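Local coordinates for protein SAG family member (Sag19) (Eimeria tenella, PDB 6ZZB) that is a major surface antigen of the parasite, of unknown molecular function, and belongs to the SAG family whose fold is related to that of CAP proteins, at residues Glu82-Ala86 / Ile87-Glu91. Residues are numbered along the deposited sequence; the frame is centred on the assembly and turned at random.
Sequences ESLKA and IKIEE
Lys85 runs straight out from the helix with CG anti to its own backbone N (chi1 -180°) and bends only at the last torsion, chi4 65°, which swings NZ over to the carboxylate of Glu90. Glu90 turns CG away from its carbonyl carbon and extends beyond it; the two side chains cross at an angle, and NZ of Lys85 meets OE2 of Glu90 in a salt bridge of 3.1 Å. NZ of Lys85 stands above the plane of the Glu90 carboxylate, which also lies against the lysine stem, with OE2 of Glu90 3.7 Å from CG of Lys85. A water donates to the carbonyl O of Lys85 and, weakly, to OE1 of Glu90, adding a second link at this solvent-exposed edge. The apolar side is carried by Leu84, whose CD2 rests 4.0 Å from both CD1 and CG2 of Ile89 and 4.3 Å from CD1 of Ile87. Tyr209 of strand 203-211 touches Leu84 and Ile87, and Tyr123 touches Ile89, so this face is turned toward the body of the domain. The carbonyl O of Leu84 is gripped from opposite faces of its plane by N of Ile87 and by N of Ile89, the latter at 2.9 Å and fairly straight (162°). N of Lys88 reaches O of Lys85 at 3.0 Å. With Lys88 at positive phi as the C' residue, the outer bond from Ile89 to Leu84 and the inner one from Lys88 to Lys85 make a Schellman motif, which ends helix 77-86.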
# COMPACT_ATOMS: atom_id res chain seq x y z
N GLU A 82 -14.78 8.04 -2.05
CA GLU A 82 -15.79 7.48 -2.98
C GLU A 82 -15.37 6.11 -3.52
O GLU A 82 -16.20 5.20 -3.65
CB GLU A 82 -15.98 8.50 -4.11
CG GLU A 82 -17.27 8.36 -4.84
CD GLU A 82 -18.49 8.58 -3.95
OE1 GLU A 82 -19.36 7.83 -4.08
OE2 GLU A 82 -18.50 9.47 -3.07
N SER A 83 -14.08 5.94 -3.81
CA SER A 83 -13.55 4.62 -4.24
C SER A 83 -13.81 3.57 -3.15
O SER A 83 -14.29 2.48 -3.45
CB SER A 83 -12.10 4.75 -4.56
OG SER A 83 -11.54 3.49 -4.89
N LEU A 84 -13.53 3.94 -1.90
CA LEU A 84 -13.77 3.02 -0.77
C LEU A 84 -15.27 2.73 -0.61
O LEU A 84 -15.63 1.59 -0.38
CB LEU A 84 -13.15 3.64 0.48
CG LEU A 84 -11.63 3.50 0.53
CD1 LEU A 84 -11.07 4.38 1.62
CD2 LEU A 84 -11.21 2.04 0.76
N LYS A 85 -16.09 3.76 -0.77
CA LYS A 85 -17.56 3.59 -0.64
C LYS A 85 -18.05 2.57 -1.67
O LYS A 85 -18.92 1.72 -1.35
CB LYS A 85 -18.25 4.93 -0.81
CG LYS A 85 -19.77 4.87 -0.69
CD LYS A 85 -20.40 6.22 -0.89
CE LYS A 85 -21.92 6.12 -0.94
NZ LYS A 85 -22.48 5.66 0.34
N ALA A 86 -17.48 2.56 -2.87
CA ALA A 86 -17.85 1.63 -3.96
C ALA A 86 -17.54 0.18 -3.60
O ALA A 86 -18.19 -0.72 -4.15
CB ALA A 86 -17.16 2.03 -5.23
N ILE A 87 -16.57 -0.06 -2.71
CA ILE A 87 -16.23 -1.45 -2.29
C ILE A 87 -16.73 -1.63 -0.86
O ILE A 87 -16.18 -2.53 -0.17
CB ILE A 87 -14.74 -1.80 -2.48
CG1 ILE A 87 -13.81 -0.84 -1.72
CG2 ILE A 87 -14.42 -1.84 -3.96
CD1 ILE A 87 -12.37 -1.31 -1.62
N LYS A 88 -17.67 -0.80 -0.42
CA LYS A 88 -18.44 -1.02 0.83
C LYS A 88 -17.53 -0.81 2.05
O LYS A 88 -17.74 -1.46 3.08
CB LYS A 88 -19.05 -2.42 0.82
CG LYS A 88 -20.04 -2.68 -0.32
CD LYS A 88 -21.18 -1.67 -0.38
CE LYS A 88 -22.42 -2.13 0.38
NZ LYS A 88 -23.58 -1.26 0.08
N ILE A 89 -16.59 0.12 1.96
CA ILE A 89 -15.74 0.53 3.12
C ILE A 89 -16.08 1.98 3.47
O ILE A 89 -15.81 2.88 2.66
CB ILE A 89 -14.24 0.32 2.82
CG1 ILE A 89 -13.96 -1.16 2.57
CG2 ILE A 89 -13.38 0.90 3.92
CD1 ILE A 89 -12.56 -1.47 2.08
N GLU A 90 -16.72 2.18 4.62
CA GLU A 90 -17.22 3.51 5.03
C GLU A 90 -16.82 3.84 6.46
O GLU A 90 -17.25 4.87 6.98
CB GLU A 90 -18.74 3.58 4.85
CG GLU A 90 -19.14 3.40 3.40
CD GLU A 90 -20.53 3.93 3.07
OE1 GLU A 90 -21.44 3.09 3.01
OE2 GLU A 90 -20.68 5.17 2.84
N GLU A 91 -15.90 3.06 7.03
CA GLU A 91 -15.32 3.37 8.36
C GLU A 91 -13.81 3.25 8.26
O GLU A 91 -13.33 2.36 7.59
CB GLU A 91 -15.84 2.37 9.40
CG GLU A 91 -17.30 2.54 9.75
CD GLU A 91 -17.65 3.77 10.57
OE1 GLU A 91 -18.82 3.80 11.07
OE2 GLU A 91 -16.84 4.67 10.72
O HOH W 1 -20.56 1.58 0.87